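Local coordinates for protein dephospho-CoA kinase (Mycobacterium paratuberculosis, PDB 6N39) that probably phosphorylates the 3'-hydroxyl of dephospho-CoA with ATP in the last step of coenzyme A synthesis, and carries a C-terminal GrpB-family domain involved in its folding, at residues P226-Q231 / D268-Q273; T256-D261 / L356-L361; S311-Y316 / G350-L355. One frame throughout, in Å; residues are numbered along the deposited sequence. Where two conformers were deposited one is given.

Contact 1 (P226-Q231 / D268-Q273)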
loop_
_atom_site.group_PDB
_atom_site.type_symbol
_atom_site.label_atom_id
_atom_site.label_comp_id
_atom_site.label_asym_id
_atom_site.label_seq_id
_atom_site.Cartn_x
_atom_site.Cartn_y
_atom_site.Cartn_z
ATOM N N PRO A 226 4.225 7.657 -15.703
ATOM C CA PRO A 226 2.929 7.070 -16.081
ATOM C C PRO A 226 2.370 6.131 -15.037
ATOM O O PRO A 226 1.171 5.846 -15.069
ATOM C CB PRO A 226 3.239 6.319 -17.385
ATOM C CG PRO A 226 4.547 6.886 -17.867
ATOM C CD PRO A 226 5.299 7.274 -16.635
ATOM N N GLU A 227 3.196 5.644 -14.114
ATOM C CA GLU A 227 2.744 4.744 -13.064
ATOM C C GLU A 227 2.247 5.447 -11.802
ATOM O O GLU A 227 1.778 4.761 -10.887
ATOM C CB GLU A 227 3.867 3.803 -12.666
ATOM C CG GLU A 227 4.126 2.673 -13.629
ATOM C CD GLU A 227 5.183 1.747 -13.081
ATOM O OE1 GLU A 227 6.330 1.781 -13.576
ATOM O OE2 GLU A 227 4.870 1.013 -12.117
ATOM N N TRP A 228 2.360 6.771 -11.700
ATOM C CA TRP A 228 1.873 7.433 -10.487
ATOM C C TRP A 228 0.400 7.173 -10.192
ATOM O O TRP A 228 0.066 7.005 -9.007
ATOM C CB TRP A 228 2.109 8.948 -10.543
ATOM C CG TRP A 228 3.513 9.375 -10.250
ATOM C CD1 TRP A 228 4.461 8.683 -9.548
ATOM C CD2 TRP A 228 4.134 10.596 -10.672
ATOM N NE1 TRP A 228 5.639 9.397 -9.518
ATOM C CE2 TRP A 228 5.460 10.579 -10.191
ATOM C CE3 TRP A 228 3.691 11.707 -11.403
ATOM C CZ2 TRP A 228 6.356 11.626 -10.428
ATOM C CZ3 TRP A 228 4.579 12.750 -11.630
ATOM C CH2 TRP A 228 5.901 12.694 -11.148
ATOM N N PRO A 229 -0.522 7.161 -11.162
ATOM C CA PRO A 229 -1.922 6.886 -10.790
ATOM C C PRO A 229 -2.112 5.524 -10.127
ATOM O O PRO A 229 -2.824 5.437 -9.118
ATOM C CB PRO A 229 -2.674 6.998 -12.127
ATOM C CG PRO A 229 -1.799 7.903 -12.980
ATOM C CD PRO A 229 -0.392 7.524 -12.592
ATOM N N ALA A 230 -1.478 4.465 -10.647
ATOM C CA ALA A 230 -1.611 3.138 -10.035
ATOM C C ALA A 230 -0.980 3.094 -8.647
ATOM O O ALA A 230 -1.559 2.522 -7.702
ATOM C CB ALA A 230 -0.986 2.073 -10.951
ATOM N N GLN A 231 0.209 3.699 -8.495
ATOM C CA GLN A 231 0.826 3.758 -7.169
ATOM C C GLN A 231 -0.075 4.494 -6.188
ATOM O O GLN A 231 -0.249 4.068 -5.030
ATOM C CB GLN A 231 2.210 4.429 -7.243
ATOM C CG GLN A 231 3.226 3.665 -8.136
ATOM C CD GLN A 231 4.525 4.450 -8.388
ATOM O OE1 GLN A 231 4.706 5.566 -7.898
ATOM N NE2 GLN A 231 5.422 3.861 -9.161
ATOM N N ASP A 268 9.515 13.592 -7.198
ATOM C CA ASP A 268 8.947 12.233 -7.189
ATOM C C ASP A 268 8.549 11.828 -5.763
ATOM O O ASP A 268 9.131 10.954 -5.118
ATOM C CB ASP A 268 9.910 11.226 -7.813
ATOM C CG ASP A 268 9.207 9.894 -8.186
ATOM O OD1 ASP A 268 8.124 9.597 -7.638
ATOM O OD2 ASP A 268 9.742 9.145 -9.022
ATOM N N VAL A 269 7.502 12.474 -5.281
ATOM C CA VAL A 269 6.889 12.115 -4.012
ATOM C C VAL A 269 5.382 12.244 -4.191
ATOM O O VAL A 269 4.899 13.223 -4.771
ATOM C CB VAL A 269 7.417 12.991 -2.854
ATOM C CG1 VAL A 269 7.375 14.448 -3.233
ATOM C CG2 VAL A 269 6.633 12.725 -1.561
ATOM N N ILE A 270 4.642 11.238 -3.754
ATOM C CA ILE A 270 3.195 11.225 -3.933
ATOM C C ILE A 270 2.540 11.860 -2.713
ATOM O O ILE A 270 2.793 11.443 -1.579
ATOM C CB ILE A 270 2.690 9.788 -4.158
ATOM C CG1 ILE A 270 3.143 9.307 -5.545
ATOM C CG2 ILE A 270 1.164 9.717 -4.019
ATOM C CD1 ILE A 270 2.686 7.902 -5.900
ATOM N N ASP A 271 1.692 12.870 -2.929
ATOM C CA ASP A 271 0.956 13.487 -1.826
ATOM C C ASP A 271 -0.462 12.947 -1.763
ATOM O O ASP A 271 -1.159 12.895 -2.787
ATOM C CB ASP A 271 0.906 15.011 -1.956
ATOM C CG ASP A 271 2.269 15.639 -1.788
ATOM O OD1 ASP A 271 3.024 15.667 -2.776
ATOM O OD2 ASP A 271 2.568 16.090 -0.666
ATOM N N ILE A 272 -0.890 12.598 -0.547
ATOM C CA ILE A 272 -2.229 12.112 -0.247
ATOM C C ILE A 272 -2.815 12.973 0.863
ATOM O O ILE A 272 -2.109 13.328 1.806
ATOM C CB ILE A 272 -2.208 10.645 0.231
ATOM C CG1 ILE A 272 -1.458 9.747 -0.757
ATOM C CG2 ILE A 272 -3.644 10.174 0.480
ATOM C CD1 ILE A 272 -2.135 9.658 -2.151
ATOM N N GLN A 273 -4.108 13.279 0.788
ATOM C CA GLN A 273 -4.786 13.919 1.908
ATOM C C GLN A 273 -5.845 12.979 2.472
ATOM O O GLN A 273 -6.711 12.502 1.733
ATOM C CB GLN A 273 -5.436 15.245 1.487
ATOM C CG GLN A 273 -6.181 15.910 2.646
ATOM C CD GLN A 273 -6.743 17.261 2.282
ATOM O OE1 GLN A 273 -6.149 18.296 2.607
ATOM N NE2 GLN A 273 -7.904 17.271 1.602
HETATM O O HOH W 1 7.632 6.746 -9.563
#
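The indole of Trp228 meets the Asp268 carboxylate at its edge, near the ring plane, with the two planes turned 74° apart; the amide oxygen of Gln231 also lies at the indole edge, in plane, while Ile270 CD1 comes to the ring obliquely. The contact sets the N-terminal part of helix 228-243 against the start of strand 270-276 in the mixed sheet of the GrpB-like (UPF0157) domain. Trp228 NE1 donates to Asp268 OD1 over 3.1 Å, a bent bond (147° at the hydrogen) that reaches the oxygen from above the carboxylate plane. That oxygen also forms a salt bridge with Arg337, whose guanidinium in addition donates to Gln231 OE1, so one arginine ties the acid and the amide together beside the indole. The positive charge would be expected to favour the ionised carboxylate. Next to these polar groups, Ile270 sends CG1 beside its own backbone N (chi1 -71°) and runs on extended, which carries Ile270 CD1 forward to 4.1 Å from Trp228 CD1. Ile270 CD1 also lies 3.8 Å from Gln231 CB and 3.7 Å from Gln231 OE1, and the glutamine and isoleucine chains cross at about a right angle. Ile272 packs on Ile235, Val236 and Leu239, farther along the same helix, continuing the apolar seam between helix and sheet. A water lies 3.2 Å from Asp268 OD2, to which it can donate, and accepts a weak bond from Trp228 NE1 at 3.3 Å.

Contact 2 (T256-D261 / L356-L361); sequences TALPGD and LFVDWL
Leu258 turns CG beside its backbone N (chi1 -58°) and Leu361 does the same from the helix (chi1 -75°), torsions that bring the two branched ends together between the loop after strand 249-253 and helix 349-363. The leucine side chains cross obliquely. CD2 of Leu258 does most of the touching: it lies 3.9 Å from Leu361 CB and 3.8 Å from the carbonyl O of Val358, one helical turn earlier. The other methyl, Leu258 CD1, reaches Leu361 CD1 at 4.2 Å. Val358 meets the loop with both branches. Val358 CG1 faces Leu258 CD2 at 4.3 Å, whereas Val358 CG2 approaches Ala257 CB at 4.2 Å, so the valine spans two consecutive loop residues. The contact between these segments is apolar and made at ordinary van der Waals distances. The carbonyl touched by Leu258 accepts a bond from the Thr362 hydroxyl. Behind the interface, Leu361 CD1 rests on one face of the Phe357 ring and CD2 on one face of the Trp360 ring, both offset toward the rim, which hold the leucine from the helix side. Ala367 and Tyr371 of helix 365-382 add to its surroundings. In this way the loop leaving outer strand 249-253 of the mixed sheet packs its apolar side chains against helix 349-363 in the GrpB-like domain.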
loop_
_atom_site.group_PDB
_atom_site.type_symbol
_atom_site.label_atom_id
_atom_site.label_comp_id
_atom_site.label_asym_id
_atom_site.label_seq_id
_atom_site.Cartn_x
_atom_site.Cartn_y
_atom_site.Cartn_z
ATOM N N THR A 256 1.802 15.267 -8.427
ATOM C CA THR A 256 1.705 13.958 -9.067
ATOM C C THR A 256 0.270 13.574 -9.392
ATOM O O THR A 256 0.074 12.589 -10.105
ATOM C CB THR A 256 2.348 12.834 -8.224
ATOM O OG1 THR A 256 1.614 12.627 -7.019
ATOM C CG2 THR A 256 3.816 13.145 -7.886
ATOM N N ALA A 257 -0.727 14.338 -8.931
ATOM C CA ALA A 257 -2.125 14.065 -9.256
ATOM C C ALA A 257 -2.610 14.767 -10.521
ATOM O O ALA A 257 -3.745 14.531 -10.946
ATOM C CB ALA A 257 -3.036 14.466 -8.088
ATOM N N LEU A 258 -1.801 15.622 -11.130
ATOM C CA LEU A 258 -2.230 16.274 -12.360
ATOM C C LEU A 258 -2.219 15.287 -13.527
ATOM O O LEU A 258 -1.446 14.326 -13.528
ATOM C CB LEU A 258 -1.325 17.456 -12.678
ATOM C CG LEU A 258 -1.279 18.518 -11.575
ATOM C CD1 LEU A 258 -0.317 19.634 -11.944
ATOM C CD2 LEU A 258 -2.674 19.069 -11.314
ATOM N N PRO A 259 -3.082 15.493 -14.528
ATOM C CA PRO A 259 -3.031 14.657 -15.733
ATOM C C PRO A 259 -1.637 14.653 -16.342
ATOM O O PRO A 259 -0.977 15.694 -16.440
ATOM C CB PRO A 259 -4.049 15.319 -16.672
ATOM C CG PRO A 259 -5.007 15.987 -15.767
ATOM C CD PRO A 259 -4.201 16.450 -14.571
ATOM N N GLY A 260 -1.198 13.462 -16.749
ATOM C CA GLY A 260 0.119 13.276 -17.321
ATOM C C GLY A 260 0.407 14.179 -18.503
ATOM O O GLY A 260 -0.266 14.108 -19.537
ATOM N N ASP A 261 1.405 15.043 -18.349
ATOM C CA ASP A 261 1.856 15.938 -19.412
ATOM C C ASP A 261 3.374 15.832 -19.476
ATOM O O ASP A 261 4.055 16.272 -18.527
ATOM C CB ASP A 261 1.398 17.369 -19.138
ATOM C CG ASP A 261 1.843 18.355 -20.209
ATOM O OD1 ASP A 261 2.548 17.960 -21.161
ATOM O OD2 ASP A 261 1.481 19.543 -20.090
ATOM N N LEU A 356 -8.732 21.795 -4.207
ATOM C CA LEU A 356 -8.938 22.839 -5.205
ATOM C C LEU A 356 -7.719 22.985 -6.112
ATOM O O LEU A 356 -7.861 23.211 -7.311
ATOM C CB LEU A 356 -9.248 24.170 -4.511
ATOM C CG LEU A 356 -9.256 25.424 -5.400
ATOM C CD1 LEU A 356 -10.297 25.300 -6.522
ATOM C CD2 LEU A 356 -9.508 26.732 -4.593
ATOM N N PHE A 357 -6.517 22.914 -5.541
ATOM C CA PHE A 357 -5.288 23.161 -6.297
ATOM C C PHE A 357 -5.177 22.207 -7.474
ATOM O O PHE A 357 -4.867 22.622 -8.603
ATOM C CB PHE A 357 -4.097 23.025 -5.331
ATOM C CG PHE A 357 -2.755 23.430 -5.896
ATOM C CD1 PHE A 357 -2.438 24.758 -6.114
ATOM C CD2 PHE A 357 -1.791 22.469 -6.145
ATOM C CE1 PHE A 357 -1.191 25.121 -6.605
ATOM C CE2 PHE A 357 -0.542 22.823 -6.616
ATOM C CZ PHE A 357 -0.244 24.154 -6.850
ATOM N N VAL A 358 -5.492 20.927 -7.240
ATOM C CA VAL A 358 -5.498 19.948 -8.327
ATOM C C VAL A 358 -6.527 20.319 -9.386
ATOM O O VAL A 358 -6.224 20.324 -10.592
ATOM C CB VAL A 358 -5.759 18.533 -7.781
ATOM C CG1 VAL A 358 -5.851 17.545 -8.934
ATOM C CG2 VAL A 358 -4.655 18.137 -6.818
ATOM N N ASP A 359 -7.774 20.593 -8.970
ATOM C CA ASP A 359 -8.797 20.864 -9.993
ATOM C C ASP A 359 -8.476 22.137 -10.786
ATOM O O ASP A 359 -8.646 22.191 -12.019
ATOM C CB ASP A 359 -10.178 20.968 -9.350
ATOM C CG ASP A 359 -10.728 19.614 -8.955
ATOM O OD1 ASP A 359 -10.288 18.624 -9.558
ATOM O OD2 ASP A 359 -11.585 19.531 -8.055
ATOM N N TRP A 360 -7.994 23.160 -10.086
ATOM C CA TRP A 360 -7.646 24.429 -10.708
ATOM C C TRP A 360 -6.543 24.241 -11.740
ATOM O O TRP A 360 -6.709 24.601 -12.908
ATOM C CB TRP A 360 -7.237 25.424 -9.614
ATOM C CG TRP A 360 -6.684 26.719 -10.119
ATOM C CD1 TRP A 360 -7.307 27.612 -10.943
ATOM C CD2 TRP A 360 -5.396 27.270 -9.827
ATOM N NE1 TRP A 360 -6.481 28.685 -11.187
ATOM C CE2 TRP A 360 -5.305 28.501 -10.509
ATOM C CE3 TRP A 360 -4.310 26.843 -9.053
ATOM C CZ2 TRP A 360 -4.171 29.311 -10.449
ATOM C CZ3 TRP A 360 -3.180 27.650 -8.991
ATOM C CH2 TRP A 360 -3.123 28.871 -9.688
ATOM N N LEU A 361 -5.419 23.637 -11.340
ATOM C CA LEU A 361 -4.329 23.438 -12.292
ATOM C C LEU A 361 -4.738 22.510 -13.430
ATOM O O LEU A 361 -4.282 22.689 -14.568
ATOM C CB LEU A 361 -3.089 22.903 -11.572
ATOM C CG LEU A 361 -2.311 23.928 -10.723
ATOM C CD1 LEU A 361 -1.005 23.341 -10.207
ATOM C CD2 LEU A 361 -2.053 25.210 -11.502
#

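Contact 3 (S311-Y316 / G350-L355); sequences STVERY and GQQFAL
An ST turn at Ser311, in the loop between helix 286-291 and strand 328-331 of the GrpB-like domain, presents the N-H and hydroxyl of Thr312 to Gln352 of helix 349-363. Ser311 OG accepts from Val313 N at 3.0 Å to close the turn; it is also bonded to the carbonyl of Gly347, just ahead of the helix, and lies 3.4 Å from Gln352 CG. The glutamine amide oxygen takes two bonds from a single residue. Thr312 OG1 donates to Gln352 OE1 at 2.7 Å, in the carbonyl plane and on a lone pair, while Thr312 N donates to Gln352 OE1 at 2.9 Å from 38° above that plane. The threonine hydroxyl stands between its own N and carbonyl carbon (chi1 64°), close enough to the N-H for both to point at one acceptor. On the other side of the amide, Gln352 NE2 donates in plane to Gln351 OE1 at 2.9 Å. Trp405 and Pro415 touch both Thr312 and Gln352. With its oxygen gripped by two donors and at least one N-H paired with the neighbouring glutamine, this largely buried amide has its flip orientation settled.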
loop_
_atom_site.group_PDB
_atom_site.type_symbol
_atom_site.label_atom_id
_atom_site.label_comp_id
_atom_site.label_asym_id
_atom_site.label_seq_id
_atom_site.Cartn_x
_atom_site.Cartn_y
_atom_site.Cartn_z
ATOM N N SER A 311 -13.109 28.778 2.198
ATOM C CA SER A 311 -13.674 27.434 2.229
ATOM C C SER A 311 -15.013 27.455 1.513
ATOM O O SER A 311 -15.686 28.493 1.481
ATOM C CB SER A 311 -13.887 26.936 3.658
ATOM O OG SER A 311 -14.392 25.609 3.660
ATOM N N THR A 312 -15.407 26.301 0.948
ATOM C CA THR A 312 -16.791 26.178 0.487
ATOM C C THR A 312 -17.741 25.813 1.619
ATOM O O THR A 312 -18.951 25.722 1.387
ATOM C CB THR A 312 -16.931 25.145 -0.654
ATOM O OG1 THR A 312 -16.592 23.825 -0.201
ATOM C CG2 THR A 312 -16.045 25.517 -1.848
ATOM N N VAL A 313 -17.224 25.582 2.822
ATOM C CA VAL A 313 -18.053 25.370 4.002
ATOM C C VAL A 313 -18.168 26.707 4.723
ATOM O O VAL A 313 -17.158 27.297 5.118
ATOM C CB VAL A 313 -17.457 24.281 4.909
ATOM C CG1 VAL A 313 -18.284 24.153 6.195
ATOM C CG2 VAL A 313 -17.433 22.955 4.168
ATOM N N GLU A 314 -19.402 27.188 4.896
ATOM C CA GLU A 314 -19.612 28.603 5.189
ATOM C C GLU A 314 -18.925 29.040 6.476
ATOM O O GLU A 314 -18.303 30.108 6.515
ATOM C CB GLU A 314 -21.111 28.916 5.254
ATOM C CG GLU A 314 -21.409 30.376 5.552
ATOM C CD GLU A 314 -20.678 31.319 4.609
ATOM O OE1 GLU A 314 -19.903 32.176 5.094
ATOM O OE2 GLU A 314 -20.871 31.189 3.379
ATOM N N ARG A 315 -19.015 28.242 7.540
ATOM C CA ARG A 315 -18.480 28.671 8.826
ATOM C C ARG A 315 -16.958 28.745 8.847
ATOM O O ARG A 315 -16.392 29.255 9.815
ATOM C CB ARG A 315 -18.967 27.739 9.936
ATOM C CG ARG A 315 -18.536 26.283 9.790
ATOM C CD ARG A 315 -19.217 25.432 10.857
ATOM N NE ARG A 315 -18.746 24.049 10.840
ATOM C CZ ARG A 315 -19.225 23.106 10.039
ATOM N NH1 ARG A 315 -20.191 23.398 9.181
ATOM N NH2 ARG A 315 -18.735 21.876 10.095
ATOM N N TYR A 316 -16.278 28.247 7.825
ATOM C CA TYR A 316 -14.826 28.390 7.773
ATOM C C TYR A 316 -14.373 29.368 6.698
ATOM O O TYR A 316 -13.170 29.540 6.513
ATOM C CB TYR A 316 -14.155 27.026 7.556
ATOM C CG TYR A 316 -14.566 25.978 8.575
ATOM C CD1 TYR A 316 -14.284 26.145 9.931
ATOM C CD2 TYR A 316 -15.252 24.830 8.183
ATOM C CE1 TYR A 316 -14.655 25.183 10.865
ATOM C CE2 TYR A 316 -15.635 23.866 9.109
ATOM C CZ TYR A 316 -15.331 24.050 10.448
ATOM O OH TYR A 316 -15.705 23.106 11.374
ATOM N N GLY A 350 -6.994 24.577 4.633
ATOM C CA GLY A 350 -5.969 23.738 4.013
ATOM C C GLY A 350 -6.545 22.480 3.378
ATOM O O GLY A 350 -6.105 22.046 2.300
ATOM N N GLN A 351 -7.540 21.881 4.039
ATOM C CA GLN A 351 -8.265 20.729 3.490
ATOM C C GLN A 351 -8.940 21.066 2.163
ATOM O O GLN A 351 -8.933 20.262 1.219
ATOM C CB GLN A 351 -9.296 20.259 4.527
ATOM C CG GLN A 351 -10.015 18.932 4.218
ATOM C CD GLN A 351 -11.279 19.135 3.392
ATOM O OE1 GLN A 351 -11.879 20.214 3.412
ATOM N NE2 GLN A 351 -11.698 18.092 2.676
ATOM N N GLN A 352 -9.540 22.252 2.068
ATOM C CA GLN A 352 -10.213 22.624 0.824
ATOM C C GLN A 352 -9.201 22.936 -0.272
ATOM O O GLN A 352 -9.351 22.490 -1.416
ATOM C CB GLN A 352 -11.124 23.821 1.088
ATOM C CG GLN A 352 -12.184 23.528 2.146
ATOM C CD GLN A 352 -13.450 23.019 1.524
ATOM O OE1 GLN A 352 -14.085 23.733 0.751
ATOM N NE2 GLN A 352 -13.826 21.767 1.832
ATOM N N PHE A 353 -8.147 23.675 0.080
ATOM C CA PHE A 353 -7.171 24.113 -0.907
ATOM C C PHE A 353 -6.429 22.936 -1.534
ATOM O O PHE A 353 -6.109 22.977 -2.728
ATOM C CB PHE A 353 -6.177 25.092 -0.265
ATOM C CG PHE A 353 -5.215 25.685 -1.247
ATOM C CD1 PHE A 353 -5.687 26.246 -2.442
ATOM C CD2 PHE A 353 -3.845 25.679 -0.995
ATOM C CE1 PHE A 353 -4.810 26.792 -3.366
ATOM C CE2 PHE A 353 -2.961 26.244 -1.906
ATOM C CZ PHE A 353 -3.441 26.800 -3.099
ATOM N N ALA A 354 -6.131 21.884 -0.757
ATOM C CA ALA A 354 -5.412 20.746 -1.343
ATOM C C ALA A 354 -6.200 20.113 -2.494
ATOM O O ALA A 354 -5.615 19.676 -3.500
ATOM C CB ALA A 354 -5.095 19.700 -0.264
ATOM N N LEU A 355 -7.528 20.052 -2.367
ATOM C CA LEU A 355 -8.375 19.516 -3.437
ATOM C C LEU A 355 -8.534 20.524 -4.582
ATOM O O LEU A 355 -8.455 20.173 -5.787
ATOM C CB LEU A 355 -9.741 19.136 -2.843
ATOM C CG LEU A 355 -9.741 18.107 -1.692
ATOM C CD1 LEU A 355 -11.122 17.927 -1.099
ATOM C CD2 LEU A 355 -9.218 16.733 -2.151
#

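In the fold
All three contacts belong to the GrpB-like domain and lie away from the predicted ATP-binding residues of the kinase domain. Contacts 1 and 2 have centres about 12 Å apart and touch through Thr256, whose CB lies 3.6 Å from Trp228 CE3. Their segments alternate: loop 256-261 lies in sequence between those of contact 1, and helix 349-363 follows both. Contacts 2 and 3, about 17 Å apart between centres, use consecutive parts of helix 349-363, and contact 3 is nested inside the loop that contact 2 closes. Contact 1 lies about 23 Å from contact 3 between centres, yet its strand reaches that helix: Gln273 NE2 is 3.2 Å from Gln351 O, a probable hydrogen bond.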